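Local coordinates for alpha-catenin-like protein hmp-1 (Caenorhabditis elegans, PDB 5H5M), which acts in the cadherin-catenin complex of adherens junctions, binding beta-catenin and actin filaments, and is required for cell migration and shape change during embryonic body enclosure and elongation, at residues 212-215 / 216-219; 123-126 / 127-130. All coordinates share one frame; numbering follows the deposited sequence.

Interaction 1: 212-215 / 216-219; sequences NMET and YKNA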
loop_
_atom_site.group_PDB
_atom_site.type_symbol
_atom_site.label_atom_id
_atom_site.label_comp_id
_atom_site.label_asym_id
_atom_site.label_seq_id
_atom_site.Cartn_x
_atom_site.Cartn_y
_atom_site.Cartn_z
ATOM N N ASN A 212 14.861 26.752 -12.622
ATOM C CA ASN A 212 15.272 25.396 -12.963
ATOM C C ASN A 212 14.776 24.388 -11.936
ATOM O O ASN A 212 14.388 23.277 -12.288
ATOM C CB ASN A 212 16.793 25.301 -13.099
ATOM C CG ASN A 212 17.266 23.879 -13.360
ATOM O OD1 ASN A 212 17.229 23.397 -14.493
ATOM N ND2 ASN A 212 17.716 23.204 -12.309
ATOM N N MET A 213 14.788 24.776 -10.664
ATOM C CA MET A 213 14.250 23.914 -9.619
ATOM C C MET A 213 12.761 23.697 -9.830
ATOM O O MET A 213 12.266 22.576 -9.725
ATOM C CB MET A 213 14.490 24.503 -8.225
ATOM C CG MET A 213 14.073 23.552 -7.109
ATOM S SD MET A 213 15.141 22.097 -7.054
ATOM C CE MET A 213 13.990 20.800 -6.626
ATOM N N GLU A 214 12.054 24.781 -10.135
ATOM C CA GLU A 214 10.607 24.733 -10.283
ATOM C C GLU A 214 10.196 23.914 -11.502
ATOM O O GLU A 214 9.170 23.233 -11.482
ATOM C CB GLU A 214 10.034 26.150 -10.373
ATOM C CG GLU A 214 8.684 26.326 -9.678
ATOM C CD GLU A 214 8.782 26.286 -8.157
ATOM O OE1 GLU A 214 9.897 26.104 -7.618
ATOM O OE2 GLU A 214 7.734 26.439 -7.497
ATOM N N THR A 215 11.001 23.980 -12.558
ATOM C CA THR A 215 10.759 23.170 -13.745
ATOM C C THR A 215 10.839 21.683 -13.397
ATOM O O THR A 215 9.979 20.892 -13.791
ATOM C CB THR A 215 11.761 23.504 -14.869
ATOM O OG1 THR A 215 11.487 24.815 -15.376
ATOM C CG2 THR A 215 11.654 22.498 -16.009
ATOM N N TYR A 216 11.871 21.314 -12.644
ATOM C CA TYR A 216 12.047 19.935 -12.200
ATOM C C TYR A 216 10.985 19.523 -11.195
ATOM O O TYR A 216 10.502 18.389 -11.221
ATOM C CB TYR A 216 13.442 19.738 -11.598
ATOM C CG TYR A 216 14.478 19.414 -12.641
ATOM C CD1 TYR A 216 14.721 18.101 -13.019
ATOM C CD2 TYR A 216 15.195 20.423 -13.273
ATOM C CE1 TYR A 216 15.661 17.800 -13.985
ATOM C CE2 TYR A 216 16.134 20.132 -14.242
ATOM C CZ TYR A 216 16.362 18.818 -14.593
ATOM O OH TYR A 216 17.296 18.520 -15.555
ATOM N N LYS A 217 10.635 20.445 -10.306
ATOM C CA LYS A 217 9.607 20.199 -9.300
ATOM C C LYS A 217 8.282 19.818 -9.943
ATOM O O LYS A 217 7.666 18.822 -9.570
ATOM C CB LYS A 217 9.421 21.433 -8.419
ATOM C CG LYS A 217 8.193 21.387 -7.527
ATOM C CD LYS A 217 7.833 22.787 -7.051
ATOM C CE LYS A 217 6.547 22.793 -6.246
ATOM N NZ LYS A 217 6.200 24.167 -5.784
ATOM N N ASN A 218 7.856 20.611 -10.918
ATOM C CA ASN A 218 6.571 20.398 -11.568
ATOM C C ASN A 218 6.544 19.135 -12.425
ATOM O O ASN A 218 5.540 18.424 -12.454
ATOM C CB ASN A 218 6.203 21.620 -12.411
ATOM C CG ASN A 218 5.933 22.847 -11.560
ATOM O OD1 ASN A 218 5.382 22.745 -10.463
ATOM N ND2 ASN A 218 6.330 24.013 -12.055
ATOM N N ALA A 219 7.647 18.856 -13.114
ATOM C CA ALA A 219 7.747 17.639 -13.909
ATOM C C ALA A 219 7.652 16.414 -13.007
ATOM O O ALA A 219 7.019 15.418 -13.359
ATOM C CB ALA A 219 9.043 17.619 -14.704
#
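Lys217 reaches back one helical turn to Glu214, and its side chain can be followed atom by atom. CB rests against the preceding turn, 3.3 Å from Met213 O, the carbonyl that also accepts the Lys217 backbone N at 2.7 Å. With CG anti to the backbone N (chi1 168°) and the chain extended beyond it, the methylenes run alongside the Glu214 side chain, both pointing the same way. The CD methylene lies against the carboxylate itself, 3.7 Å from Glu214 OE2, before NZ reaches it. NZ then closes a salt bridge to Glu214 OE2 at 3.2 Å, coming from above the carboxylate plane. Glu214 meets it by bending at chi2 (71°). A long flexible lysine suits this i to i+3 pairing, since its methylenes can lie along the helix while the ammonium goes to the acid.

Around the helix, the Tyr216 ring turns an edge to the preceding turn: CD2 sits 3.1 Å from Asn212 O, which lies in the ring plane and also accepts Tyr216 N. The Asn212 amide, its plane 60° from the ring, brings OD1 to 3.5 Å from CE2.

Thr215, on the exposed side, turns OG1 back to Glu211 O. Met213 packs between helices 173-202 and 128-137; Tyr216 touches Gln192 of the former, and Lys217 touches Ile134 of the latter.

Interaction 2: 123-126 / 127-130; sequences FLDT and RTPL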
loop_
_atom_site.group_PDB
_atom_site.type_symbol
_atom_site.label_atom_id
_atom_site.label_comp_id
_atom_site.label_asym_id
_atom_site.label_seq_id
_atom_site.Cartn_x
_atom_site.Cartn_y
_atom_site.Cartn_z
ATOM N N PHE A 123 3.065 5.831 -0.548
ATOM C CA PHE A 123 2.343 6.940 -1.166
ATOM C C PHE A 123 1.497 7.743 -0.182
ATOM O O PHE A 123 0.648 8.534 -0.595
ATOM C CB PHE A 123 1.464 6.417 -2.308
ATOM C CG PHE A 123 2.252 5.902 -3.481
ATOM C CD1 PHE A 123 2.776 4.616 -3.471
ATOM C CD2 PHE A 123 2.492 6.710 -4.582
ATOM C CE1 PHE A 123 3.521 4.142 -4.542
ATOM C CE2 PHE A 123 3.233 6.244 -5.658
ATOM C CZ PHE A 123 3.751 4.958 -5.637
ATOM N N LEU A 124 1.733 7.561 1.115
ATOM C CA LEU A 124 0.981 8.317 2.114
ATOM C C LEU A 124 1.387 9.789 2.127
ATOM O O LEU A 124 0.639 10.634 2.612
ATOM C CB LEU A 124 1.145 7.701 3.514
ATOM C CG LEU A 124 2.432 7.772 4.346
ATOM C CD1 LEU A 124 2.577 9.100 5.079
ATOM C CD2 LEU A 124 2.449 6.627 5.352
ATOM N N ASP A 125 2.568 10.097 1.600
ATOM C CA ASP A 125 3.035 11.479 1.547
ATOM C C ASP A 125 4.069 11.669 0.445
ATOM O O ASP A 125 5.271 11.541 0.678
ATOM C CB ASP A 125 3.618 11.902 2.898
ATOM C CG ASP A 125 3.906 13.392 2.973
ATOM O OD1 ASP A 125 3.656 14.108 1.980
ATOM O OD2 ASP A 125 4.369 13.850 4.039
ATOM N N THR A 126 3.594 11.989 -0.753
ATOM C CA THR A 126 4.469 12.126 -1.912
ATOM C C THR A 126 4.884 13.576 -2.172
ATOM O O THR A 126 5.625 13.854 -3.115
ATOM C CB THR A 126 3.799 11.571 -3.182
ATOM O OG1 THR A 126 2.551 12.242 -3.392
ATOM C CG2 THR A 126 3.557 10.078 -3.049
ATOM N N ARG A 127 4.411 14.497 -1.339
ATOM C CA ARG A 127 4.730 15.908 -1.536
ATOM C C ARG A 127 5.860 16.403 -0.634
ATOM O O ARG A 127 6.803 17.036 -1.113
ATOM C CB ARG A 127 3.484 16.778 -1.322
ATOM C CG ARG A 127 3.266 17.781 -2.448
ATOM C CD ARG A 127 2.229 18.852 -2.123
ATOM N NE ARG A 127 2.439 20.063 -2.921
ATOM C CZ ARG A 127 2.135 20.184 -4.212
ATOM N NH1 ARG A 127 1.595 19.170 -4.877
ATOM N NH2 ARG A 127 2.369 21.331 -4.842
ATOM N N THR A 128 5.770 16.100 0.657
ATOM C CA THR A 128 6.683 16.663 1.655
ATOM C C THR A 128 8.188 16.468 1.399
ATOM O O THR A 128 8.952 17.419 1.567
ATOM C CB THR A 128 6.360 16.106 3.064
ATOM O OG1 THR A 128 4.982 16.349 3.372
ATOM C CG2 THR A 128 7.226 16.771 4.121
ATOM N N PRO A 129 8.627 15.256 0.999
ATOM C CA PRO A 129 10.078 15.099 0.823
ATOM C C PRO A 129 10.704 16.081 -0.171
ATOM O O PRO A 129 11.800 16.577 0.089
ATOM C CB PRO A 129 10.216 13.664 0.309
ATOM C CG PRO A 129 9.021 12.961 0.835
ATOM C CD PRO A 129 7.916 13.976 0.809
ATOM N N LEU A 130 10.022 16.357 -1.280
ATOM C CA LEU A 130 10.542 17.299 -2.267
ATOM C C LEU A 130 10.401 18.740 -1.786
ATOM O O LEU A 130 11.283 19.566 -2.017
ATOM C CB LEU A 130 9.835 17.127 -3.612
ATOM C CG LEU A 130 10.358 18.040 -4.723
ATOM C CD1 LEU A 130 11.869 17.916 -4.843
ATOM C CD2 LEU A 130 9.685 17.734 -6.054
#
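Asp125 OD2 takes the shortest polar bond here, from Thr128 OG1 at 2.7 Å, on its syn lone pair, the side facing the other carboxylate oxygen. That other oxygen, OD1, accepts the backbone N of Thr128 at 3.2 Å in a nearly straight bond (N-H...O 169°), although the donor stands above the carboxylate plane rather than within it. A weak third bond reaches OD1 from Arg127 N at 3.4 Å. One carboxylate therefore receives two backbone N-H groups and a hydroxyl, which should fix its rotation about chi2.

Two torsions bring the partners together: Asp125 has CG anti to its N (chi1 -170°), which turns the carboxylate toward Thr128, while Thr128 holds OG1 beside its own N, letting hydroxyl and N-H address the same group.

This is a helix-capping arrangement at the entry to helix 128-137, after the loop that leaves helix 92-122. Aspartate suits it because its short side chain can fold back to accept from the N-H groups at the start of the helix, and its negative charge would probably interact favourably with the helix dipole. With an alanine here, the Thr128 hydroxyl and N-H would probably lose the carboxylate that accepts from both, and the start of the helix its cap. Pro129 fits the first turn of a helix, where a missing N-H costs little, and its CD packs 3.6 Å from Asp125 O.

Helix 207-233 lies against this turn: Thr126 touches Val224, and the extended Arg127 chain carries its guanidinium to Phe221 for a cation-pi contact. Leu130 packs on Trp220 of the same helix and on Phe152 of helix 142-166, whose His155 meets Pro129.

From the N terminus, the chain leaves helix 92-122 and meets interaction 2 first, where the short turn through 123-126 closes onto the start of helix 128-137. It then runs through helices 142-166 and 173-202 before interaction 1 joins successive turns of helix 207-233. The two are in series, neither nested nor crossed, with centres about 16 Å apart. They nevertheless touch through Leu130: its CD1 lies 4.0 Å from Met213 CE and its CD2 4.1 Å from Lys217 CA. This apolar packing ties the beginning of helix 128-137 to helix 207-233 within the helical bundles of the alpha-catenin M domain.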